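Local coordinates for putative peptidyl-arginine deiminase family protein (Campylobacter jejuni subsp. jejuni serotype O:2, PDB 6B2W) that probably catalyses the hydrolysis of agmatine to N-carbamoylputrescine and ammonia, a step towards putrescine in polyamine biosynthesis, at residues Cys81-Thr86 and Asn122-Lys127; Trp87-Gly92 and Cys325-Lys330; Phe107-Trp112 and Ile143-Ser148. The protein carries 1 engineered substitution. All coordinates share one frame; numbering follows the deposited sequence.

The three contacts form a compact group, with centres about 12 Å (contacts 1 and 2, and 2 and 3) and 13 Å (1 and 3) apart. Residues 81-86 and 87-92 are consecutive; 107-112, 122-127 and 143-148 follow, and 325-330 comes near the C-terminus. Contact 1 begins just after strand 76-80, one outer strand of a mixed sheet, and contact 2 holds strand 326-329, the outer strand on its other side. Contact 3 belongs to a second mixed sheet, through strand 101-108. Potassium joins contacts 1 and 3, while D85, W87, D90 and W112 bring all three to the agmatine pocket. The partners 122-127, 143-148 and 325-330, more distant in sequence, pack against the segments carrying these pocket residues.

Contact 1. Residues Cys81-Thr86 and Asn122-Lys127; sequences CDTNDT and NAVNSK. With K (potassium ion), chain D.
C81 packs its thiol against V124 and K127, joining the loop after strand 76-80 to the first turn of helix 124-131 in what is, by family, a pentein-type guanidine-modifying fold. With SG anti to the backbone N (chi1 -176°), the small sulfur reaches across to the helix and lies 4.0 Å from V124 CG2. On its K127 side the same SG meets CD of the lysine at 3.9 Å. The K127 chain is extended beyond CG, so its apolar methylenes pass the cysteine while the ammonium group is carried on towards the more exposed border, which is polar. V124 suits the buried side because a compact branched side chain can touch several loop residues: its CG2 branch also approaches D82 O at 3.8 Å and, more loosely, CG2 of T83 at 4.4 Å. At the polar border, water 1 accepts from D82 N at 3.0 Å and, weakly, from K127 NZ. The D82 carboxylate and the ammonium group do not touch, so any attraction between them acts at a distance. Further along the loop, D85 lines the agmatine pocket, and D121 accepts from its backbone N. Just before helix 124-131, N122 suits a cation site by offering two oxygens; D106 and F107 supply further ligands to the potassium ion, which lies 3.0 Å from N122 OD1 and 3.2 Å from N122 O.

Contact 2. Residues Trp87-Gly92 and Cys325-Lys330; sequences WIRDFG and CQNRFK. With AG2 (agmatine), chain C.
N327 OD1 is gripped by both terminal nitrogens of R89: NH2 gives the firm bond, 2.8 Å long with an N-H...O angle of 154°, and NH1 a weak one. The oxygen lies nearly in the guanidinium plane, at its edge, although the amide is turned 47° from it. At the amide's other end, N327 ND2 bonds Q19 OE1 on strand 19-25. Arginine suits this buried place because its guanidinium has several N-H groups, which serve N327 OD1, H322 O and, weakly, C325 SG (3.7 Å from R89 NH2); bends at chi2 and chi3 bring the flat head over the backbone, with C325 O and Q326 CA over one face. Q326 folds back so that its OE1 takes N327 N on a lone pair, 2.7 Å away. Beside this cluster, I88 packs CG2 onto C325 CA at 3.4 Å. The short helix 88-91 thus packs against residues 325-327, which lead into strand 326-329. W87, just before the helix, and D90 within it face agmatine, whose CD lies over the centre of one W87 ring face, 3.7 Å from W87 CD2, while D90 OD2 approaches agmatine NH2 at 3.0 Å, an aromatic-and-carboxylate guanidine pocket consistent with a pentein-fold agmatine deiminase.

Contact 3. Residues Phe107-Trp112 and Ile143-Ser148; sequences FTFNAW and ILEGGS. With K (potassium ion), chain D; AG2 (agmatine), chain C.
A parallel bridge between T108 and I143 prolongs the pairing of strands 101-108 and 138-141 and leads towards the agmatine pocket. L144 N bonds T108 O at 3.2 Å, almost in line with the carbonyl, and I143 CA adds a CA-H...O contact to that oxygen at 3.3 Å. F107 O binds the potassium ion at 2.6 Å. F107 and L144 run side by side; with CG anti to its backbone N (chi1 -173°), the leucine sets CD2 3.7 Å from the F107 ring centroid, a CH-pi contact over the face. I143 CG2 lies 3.6 Å from N110 OD1, the side chains crossing at about a right angle. E145 CG meets W112 CD1 at 4.0 Å. Water 3 donates to E145 OE2 at 2.9 Å and accepts from N110 N and W112 N; E145 OE1 makes a salt bridge with R169 and hydrogen-bonds H207. The W112 ring suits an aliphatic ligand chain: agmatine CB lies over one face, towards the rim, 3.4 Å from W112 CH2, while W112 NE1 bonds D90 OD2. Around the contact, L144 packs on L164 of helix 161-164, F109 and E145 on D90 of helix 88-91, and T108 on N122 of helix 119-122.

Contact 1. Residues Cys81-Thr86 and Asn122-Lys127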
loop_
_atom_site.group_PDB
_atom_site.type_symbol
_atom_site.label_atom_id
_atom_site.label_comp_id
_atom_site.label_asym_id
_atom_site.label_seq_id
_atom_site.Cartn_x
_atom_site.Cartn_y
_atom_site.Cartn_z
ATOM N N CYS A 81 18.284 -6.830 -7.912
ATOM C CA CYS A 81 18.146 -7.484 -6.612
ATOM C C CYS A 81 17.214 -8.689 -6.716
ATOM O O CYS A 81 16.240 -8.654 -7.468
ATOM C CB CYS A 81 17.606 -6.505 -5.565
ATOM S SG CYS A 81 17.511 -7.189 -3.890
ATOM N N ASP A 82 17.514 -9.743 -5.958
ATOM C CA ASP A 82 16.703 -10.960 -5.967
ATOM C C ASP A 82 15.457 -10.791 -5.107
ATOM O O ASP A 82 15.503 -10.167 -4.046
ATOM C CB ASP A 82 17.517 -12.164 -5.485
ATOM C CG ASP A 82 18.594 -12.581 -6.477
ATOM O OD1 ASP A 82 18.934 -11.778 -7.378
ATOM O OD2 ASP A 82 19.103 -13.718 -6.353
ATOM N N THR A 83 14.349 -11.366 -5.575
ATOM C CA THR A 83 13.033 -11.160 -4.976
ATOM C C THR A 83 12.213 -12.441 -4.993
ATOM O O THR A 83 12.288 -13.214 -5.947
ATOM C CB THR A 83 12.230 -10.110 -5.769
ATOM O OG1 THR A 83 11.935 -10.619 -7.077
ATOM C CG2 THR A 83 13.008 -8.803 -5.900
ATOM N N ASN A 84 11.423 -12.653 -3.944
ATOM C CA ASN A 84 10.426 -13.726 -3.925
ATOM C C ASN A 84 9.197 -13.324 -4.724
ATOM O O ASN A 84 8.701 -14.099 -5.540
ATOM C CB ASN A 84 9.988 -14.049 -2.494
ATOM C CG ASN A 84 11.113 -14.604 -1.644
ATOM O OD1 ASN A 84 11.495 -14.004 -0.638
ATOM N ND2 ASN A 84 11.649 -15.753 -2.040
ATOM N N ASP A 85 8.714 -12.106 -4.478
ATOM C CA ASP A 85 7.487 -11.614 -5.099
ATOM C C ASP A 85 7.537 -10.095 -5.351
ATOM O O ASP A 85 8.572 -9.453 -5.153
ATOM C CB ASP A 85 6.281 -11.988 -4.224
ATOM C CG ASP A 85 5.014 -12.239 -5.034
ATOM O OD1 ASP A 85 4.952 -11.836 -6.216
ATOM O OD2 ASP A 85 4.071 -12.831 -4.480
ATOM N N THR A 86 6.404 -9.539 -5.775
ATOM C CA THR A 86 6.324 -8.192 -6.330
ATOM C C THR A 86 5.609 -7.175 -5.433
ATOM O O THR A 86 5.484 -6.008 -5.804
ATOM C CB THR A 86 5.563 -8.248 -7.663
ATOM O OG1 THR A 86 4.267 -8.828 -7.451
ATOM C CG2 THR A 86 6.328 -9.088 -8.667
ATOM N N ASN A 122 12.707 -9.896 2.183
ATOM C CA ASN A 122 13.148 -9.316 3.448
ATOM C C ASN A 122 14.494 -8.585 3.331
ATOM O O ASN A 122 14.733 -7.603 4.039
ATOM C CB ASN A 122 13.227 -10.405 4.535
ATOM C CG ASN A 122 13.141 -9.844 5.950
ATOM O OD1 ASN A 122 12.322 -8.968 6.237
ATOM N ND2 ASN A 122 13.977 -10.360 6.845
ATOM N N ALA A 123 15.355 -9.059 2.430
ATOM C CA ALA A 123 16.707 -8.519 2.265
ATOM C C ALA A 123 16.823 -7.443 1.185
ATOM O O ALA A 123 17.922 -6.951 0.925
ATOM C CB ALA A 123 17.676 -9.654 1.964
ATOM N N VAL A 124 15.708 -7.070 0.561
ATOM C CA VAL A 124 15.724 -6.057 -0.499
ATOM C C VAL A 124 16.119 -4.676 0.044
ATOM O O VAL A 124 16.903 -3.962 -0.584
ATOM C CB VAL A 124 14.362 -5.971 -1.231
ATOM C CG1 VAL A 124 14.342 -4.819 -2.231
ATOM C CG2 VAL A 124 14.066 -7.276 -1.952
ATOM N N ASN A 125 15.579 -4.309 1.205
ATOM C CA ASN A 125 15.849 -2.999 1.803
ATOM C C ASN A 125 17.313 -2.794 2.198
ATOM O O ASN A 125 17.884 -1.740 1.926
ATOM C CB ASN A 125 14.945 -2.762 3.019
ATOM C CG ASN A 125 13.508 -2.466 2.636
ATOM O OD1 ASN A 125 13.222 -2.008 1.528
ATOM N ND2 ASN A 125 12.593 -2.713 3.566
ATOM N N SER A 126 17.910 -3.794 2.840
ATOM C CA SER A 126 19.327 -3.737 3.208
ATOM C C SER A 126 20.198 -3.446 1.993
ATOM O O SER A 126 21.017 -2.528 2.014
ATOM C CB SER A 126 19.779 -5.055 3.839
ATOM O OG SER A 126 19.185 -5.241 5.109
ATOM N N LYS A 127 19.997 -4.229 0.934
ATOM C CA LYS A 127 20.810 -4.134 -0.279
ATOM C C LYS A 127 20.563 -2.835 -1.037
ATOM O O LYS A 127 21.505 -2.207 -1.524
ATOM C CB LYS A 127 20.541 -5.325 -1.205
ATOM C CG LYS A 127 20.932 -6.673 -0.617
ATOM C CD LYS A 127 20.497 -7.816 -1.521
ATOM C CE LYS A 127 20.338 -9.118 -0.749
ATOM N NZ LYS A 127 19.577 -10.136 -1.529
HETATM K K K D . 12.620 -5.975 5.800
HETATM O O HOH W 1 20.245 -9.579 -4.852
HETATM O O HOH W 2 13.197 -5.553 2.544
#

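Contact 2. Residues Trp87-Gly92 and Cys325-Lys330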
loop_
_atom_site.group_PDB
_atom_site.type_symbol
_atom_site.label_atom_id
_atom_site.label_comp_id
_atom_site.label_asym_id
_atom_site.label_seq_id
_atom_site.Cartn_x
_atom_site.Cartn_y
_atom_site.Cartn_z
ATOM N N TRP A 87 5.148 -7.612 -4.262
ATOM C CA TRP A 87 4.308 -6.780 -3.401
ATOM C C TRP A 87 5.159 -5.935 -2.453
ATOM O O TRP A 87 5.205 -6.175 -1.247
ATOM C CB TRP A 87 3.318 -7.653 -2.629
ATOM C CG TRP A 87 2.530 -8.566 -3.522
ATOM C CD1 TRP A 87 2.659 -9.923 -3.631
ATOM C CD2 TRP A 87 1.510 -8.186 -4.451
ATOM N NE1 TRP A 87 1.772 -10.409 -4.559
ATOM C CE2 TRP A 87 1.057 -9.362 -5.079
ATOM C CE3 TRP A 87 0.933 -6.965 -4.811
ATOM C CZ2 TRP A 87 0.053 -9.353 -6.043
ATOM C CZ3 TRP A 87 -0.066 -6.958 -5.775
ATOM C CH2 TRP A 87 -0.495 -8.145 -6.378
ATOM N N ILE A 88 5.824 -4.935 -3.026
ATOM C CA ILE A 88 6.771 -4.080 -2.298
ATOM C C ILE A 88 6.115 -3.153 -1.260
ATOM O O ILE A 88 6.781 -2.684 -0.337
ATOM C CB ILE A 88 7.638 -3.258 -3.284
ATOM C CG1 ILE A 88 8.841 -2.638 -2.568
ATOM C CG2 ILE A 88 6.814 -2.181 -3.984
ATOM C CD1 ILE A 88 9.934 -2.181 -3.511
ATOM N N ARG A 89 4.819 -2.895 -1.401
ATOM C CA ARG A 89 4.075 -2.159 -0.381
ATOM C C ARG A 89 4.263 -2.775 1.006
ATOM O O ARG A 89 4.297 -2.063 2.004
ATOM C CB ARG A 89 2.583 -2.136 -0.729
ATOM C CG ARG A 89 1.676 -1.449 0.288
ATOM C CD ARG A 89 2.060 -0.000 0.541
ATOM N NE ARG A 89 2.015 0.807 -0.677
ATOM C CZ ARG A 89 2.288 2.107 -0.732
ATOM N NH1 ARG A 89 2.625 2.780 0.363
ATOM N NH2 ARG A 89 2.218 2.739 -1.895
ATOM N N ASP A 90 4.387 -4.099 1.055
ATOM C CA ASP A 90 4.404 -4.840 2.310
ATOM C C ASP A 90 5.805 -5.135 2.853
ATOM O O ASP A 90 5.966 -5.315 4.057
ATOM C CB ASP A 90 3.609 -6.135 2.135
ATOM C CG ASP A 90 2.149 -5.877 1.784
ATOM O OD1 ASP A 90 1.661 -4.755 2.039
ATOM O OD2 ASP A 90 1.485 -6.790 1.256
ATOM N N PHE A 91 6.813 -5.188 1.984
ATOM C CA PHE A 91 8.198 -5.387 2.443
ATOM C C PHE A 91 9.116 -4.175 2.256
ATOM O O PHE A 91 10.220 -4.154 2.797
ATOM C CB PHE A 91 8.823 -6.649 1.824
ATOM C CG PHE A 91 9.044 -6.580 0.336
ATOM C CD1 PHE A 91 10.154 -5.934 -0.191
ATOM C CD2 PHE A 91 8.165 -7.207 -0.538
ATOM C CE1 PHE A 91 10.367 -5.888 -1.560
ATOM C CE2 PHE A 91 8.374 -7.168 -1.907
ATOM C CZ PHE A 91 9.477 -6.507 -2.419
ATOM N N GLY A 92 8.662 -3.170 1.513
ATOM C CA GLY A 92 9.469 -1.980 1.252
ATOM C C GLY A 92 9.645 -1.113 2.488
ATOM O O GLY A 92 8.776 -1.084 3.363
ATOM N N CYS A 325 3.421 -1.156 -5.037
ATOM C CA CYS A 325 4.372 -0.048 -5.036
ATOM C C CYS A 325 4.659 0.496 -3.638
ATOM O O CYS A 325 3.949 0.190 -2.679
ATOM C CB CYS A 325 3.875 1.074 -5.952
ATOM S SG CYS A 325 2.306 1.819 -5.457
ATOM N N GLN A 326 5.725 1.288 -3.541
ATOM C CA GLN A 326 6.123 1.933 -2.290
ATOM C C GLN A 326 6.646 3.337 -2.562
ATOM O O GLN A 326 7.412 3.549 -3.503
ATOM C CB GLN A 326 7.192 1.106 -1.565
ATOM C CG GLN A 326 7.671 1.680 -0.232
ATOM C CD GLN A 326 6.538 1.956 0.748
ATOM O OE1 GLN A 326 5.793 2.929 0.596
ATOM N NE2 GLN A 326 6.406 1.106 1.765
ATOM N N ASN A 327 6.235 4.283 -1.723
ATOM C CA ASN A 327 6.588 5.686 -1.894
ATOM C C ASN A 327 7.871 6.024 -1.131
ATOM O O ASN A 327 8.071 5.570 -0.001
ATOM C CB ASN A 327 5.435 6.589 -1.429
ATOM C CG ASN A 327 4.088 6.177 -2.017
ATOM O OD1 ASN A 327 3.420 5.288 -1.498
ATOM N ND2 ASN A 327 3.688 6.825 -3.100
ATOM N N ARG A 328 8.744 6.803 -1.770
ATOM C CA ARG A 328 9.956 7.323 -1.134
ATOM C C ARG A 328 9.930 8.841 -1.228
ATOM O O ARG A 328 10.046 9.407 -2.313
ATOM C CB ARG A 328 11.210 6.773 -1.811
ATOM C CG ARG A 328 12.504 7.363 -1.270
ATOM C CD ARG A 328 13.721 6.641 -1.818
ATOM N NE ARG A 328 14.953 7.370 -1.522
ATOM C CZ ARG A 328 15.628 7.306 -0.374
ATOM N NH1 ARG A 328 15.208 6.540 0.628
ATOM N NH2 ARG A 328 16.735 8.021 -0.227
ATOM N N PHE A 329 9.797 9.499 -0.082
ATOM C CA PHE A 329 9.446 10.916 -0.060
ATOM C C PHE A 329 10.629 11.852 -0.274
ATOM O O PHE A 329 11.784 11.475 -0.065
ATOM C CB PHE A 329 8.690 11.244 1.228
ATOM C CG PHE A 329 7.388 10.509 1.346
ATOM C CD1 PHE A 329 6.237 11.014 0.759
ATOM C CD2 PHE A 329 7.322 9.287 1.998
ATOM C CE1 PHE A 329 5.039 10.329 0.845
ATOM C CE2 PHE A 329 6.125 8.598 2.087
ATOM C CZ PHE A 329 4.983 9.121 1.513
ATOM N N LYS A 330 10.309 13.070 -0.705
ATOM C CA LYS A 330 11.303 14.080 -1.057
ATOM C C LYS A 330 11.620 14.949 0.148
ATOM O O LYS A 330 10.717 15.507 0.765
ATOM C CB LYS A 330 10.769 14.970 -2.180
ATOM C CG LYS A 330 11.764 15.996 -2.706
ATOM C CD LYS A 330 11.050 17.207 -3.286
ATOM C CE LYS A 330 11.985 18.087 -4.100
ATOM N NZ LYS A 330 12.228 17.526 -5.457
HETATM N N AG2 C . 0.618 -13.731 -3.125
HETATM C CA AG2 C . -0.472 -13.217 -2.290
HETATM C CB AG2 C . -0.141 -11.825 -1.745
HETATM C CG AG2 C . -1.328 -10.871 -1.924
HETATM C CD AG2 C . -0.852 -9.424 -1.815
HETATM N NE AG2 C . -1.444 -8.765 -0.643
HETATM C CZ AG2 C . -1.229 -7.483 -0.323
HETATM N NH1 AG2 C . -1.801 -6.953 0.752
HETATM N NH2 AG2 C . -0.423 -6.717 -1.059
#

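Contact 3. Residues Phe107-Trp112 and Ile143-Ser148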
loop_
_atom_site.group_PDB
_atom_site.type_symbol
_atom_site.label_atom_id
_atom_site.label_comp_id
_atom_site.label_asym_id
_atom_site.label_seq_id
_atom_site.Cartn_x
_atom_site.Cartn_y
_atom_site.Cartn_z
ATOM N N PHE A 107 11.136 -2.826 8.720
ATOM C CA PHE A 107 10.421 -3.834 9.497
ATOM C C PHE A 107 10.671 -5.216 8.924
ATOM O O PHE A 107 11.001 -5.357 7.744
ATOM C CB PHE A 107 8.918 -3.563 9.481
ATOM C CG PHE A 107 8.524 -2.305 10.190
ATOM C CD1 PHE A 107 8.311 -2.304 11.560
ATOM C CD2 PHE A 107 8.369 -1.117 9.489
ATOM C CE1 PHE A 107 7.951 -1.144 12.219
ATOM C CE2 PHE A 107 8.007 0.046 10.142
ATOM C CZ PHE A 107 7.798 0.032 11.510
ATOM N N THR A 108 10.512 -6.233 9.763
ATOM C CA THR A 108 10.619 -7.621 9.324
ATOM C C THR A 108 9.358 -8.012 8.538
ATOM O O THR A 108 8.244 -7.619 8.894
ATOM C CB THR A 108 10.827 -8.573 10.519
ATOM O OG1 THR A 108 11.927 -8.111 11.311
ATOM C CG2 THR A 108 11.118 -9.990 10.044
ATOM N N PHE A 109 9.554 -8.776 7.464
ATOM C CA PHE A 109 8.470 -9.230 6.594
ATOM C C PHE A 109 8.500 -10.756 6.486
ATOM O O PHE A 109 9.516 -11.328 6.090
ATOM C CB PHE A 109 8.625 -8.583 5.213
ATOM C CG PHE A 109 7.776 -9.209 4.141
ATOM C CD1 PHE A 109 6.444 -8.857 3.995
ATOM C CD2 PHE A 109 8.321 -10.133 3.257
ATOM C CE1 PHE A 109 5.664 -9.426 3.002
ATOM C CE2 PHE A 109 7.547 -10.704 2.261
ATOM C CZ PHE A 109 6.217 -10.348 2.130
ATOM N N ASN A 110 7.390 -11.404 6.844
ATOM C CA ASN A 110 7.293 -12.872 6.829
ATOM C C ASN A 110 6.227 -13.412 5.864
ATOM O O ASN A 110 5.757 -14.539 6.019
ATOM C CB ASN A 110 7.064 -13.416 8.254
ATOM C CG ASN A 110 5.663 -13.142 8.784
ATOM O OD1 ASN A 110 4.930 -12.305 8.261
ATOM N ND2 ASN A 110 5.290 -13.853 9.841
ATOM N N ALA A 111 5.864 -12.604 4.868
ATOM C CA ALA A 111 4.834 -12.960 3.886
ATOM C C ALA A 111 3.500 -13.352 4.521
ATOM O O ALA A 111 2.993 -14.448 4.294
ATOM C CB ALA A 111 5.331 -14.057 2.951
ATOM N N TRP A 112 2.946 -12.441 5.320
ATOM C CA TRP A 112 1.553 -12.523 5.785
ATOM C C TRP A 112 1.257 -13.767 6.631
ATOM O O TRP A 112 0.182 -14.362 6.526
ATOM C CB TRP A 112 0.602 -12.435 4.580
ATOM C CG TRP A 112 1.033 -11.388 3.593
ATOM C CD1 TRP A 112 0.936 -10.038 3.744
ATOM C CD2 TRP A 112 1.664 -11.606 2.325
ATOM N NE1 TRP A 112 1.452 -9.398 2.642
ATOM C CE2 TRP A 112 1.908 -10.338 1.756
ATOM C CE3 TRP A 112 2.040 -12.750 1.611
ATOM C CZ2 TRP A 112 2.511 -10.180 0.506
ATOM C CZ3 TRP A 112 2.641 -12.593 0.367
ATOM C CH2 TRP A 112 2.870 -11.316 -0.172
ATOM N N ILE A 143 7.356 -7.437 13.098
ATOM C CA ILE A 143 6.705 -7.859 11.857
ATOM C C ILE A 143 5.612 -6.860 11.481
ATOM O O ILE A 143 4.659 -6.659 12.241
ATOM C CB ILE A 143 6.091 -9.275 11.977
ATOM C CG1 ILE A 143 7.187 -10.313 12.260
ATOM C CG2 ILE A 143 5.338 -9.650 10.701
ATOM C CD1 ILE A 143 6.672 -11.682 12.667
ATOM N N LEU A 144 5.753 -6.239 10.312
ATOM C CA LEU A 144 4.769 -5.278 9.829
ATOM C C LEU A 144 4.818 -5.142 8.313
ATOM O O LEU A 144 5.900 -5.125 7.723
ATOM C CB LEU A 144 5.016 -3.908 10.457
ATOM C CG LEU A 144 3.961 -2.834 10.169
ATOM C CD1 LEU A 144 2.729 -3.064 11.030
ATOM C CD2 LEU A 144 4.530 -1.447 10.412
ATOM N N GLU A 145 3.639 -5.043 7.700
ATOM C CA GLU A 145 3.517 -4.711 6.280
ATOM C C GLU A 145 2.993 -3.286 6.134
ATOM O O GLU A 145 2.088 -2.878 6.860
ATOM C CB GLU A 145 2.561 -5.670 5.566
ATOM C CG GLU A 145 2.912 -7.146 5.694
ATOM C CD GLU A 145 2.253 -7.807 6.889
ATOM O OE1 GLU A 145 1.042 -7.586 7.103
ATOM O OE2 GLU A 145 2.941 -8.557 7.616
ATOM N N GLY A 146 3.561 -2.538 5.190
ATOM C CA GLY A 146 3.122 -1.172 4.907
ATOM C C GLY A 146 1.674 -1.056 4.455
ATOM O O GLY A 146 1.020 -0.042 4.703
ATOM N N GLY A 147 1.172 -2.093 3.792
ATOM C CA GLY A 147 -0.225 -2.131 3.371
ATOM C C GLY A 147 -1.235 -2.233 4.504
ATOM O O GLY A 147 -2.417 -1.962 4.301
ATOM N N SER A 148 -0.786 -2.625 5.695
ATOM C CA SER A 148 -1.689 -2.794 6.838
ATOM C C SER A 148 -1.954 -1.500 7.615
ATOM O O SER A 148 -2.797 -1.494 8.508
ATOM C CB SER A 148 -1.155 -3.873 7.789
ATOM O OG SER A 148 0.035 -3.457 8.435
HETATM K K K D . 12.620 -5.975 5.800
HETATM N N AG2 C . 0.618 -13.731 -3.125
HETATM C CA AG2 C . -0.472 -13.217 -2.290
HETATM C CB AG2 C . -0.141 -11.825 -1.745
HETATM C CG AG2 C . -1.328 -10.871 -1.924
HETATM C CD AG2 C . -0.852 -9.424 -1.815
HETATM N NE AG2 C . -1.444 -8.765 -0.643
HETATM C CZ AG2 C . -1.229 -7.483 -0.323
HETATM N NH1 AG2 C . -1.801 -6.953 0.752
HETATM N NH2 AG2 C . -0.423 -6.717 -1.059
HETATM O O HOH W 3 5.028 -10.135 6.357
HETATM O O HOH W 2 13.197 -5.553 2.544
#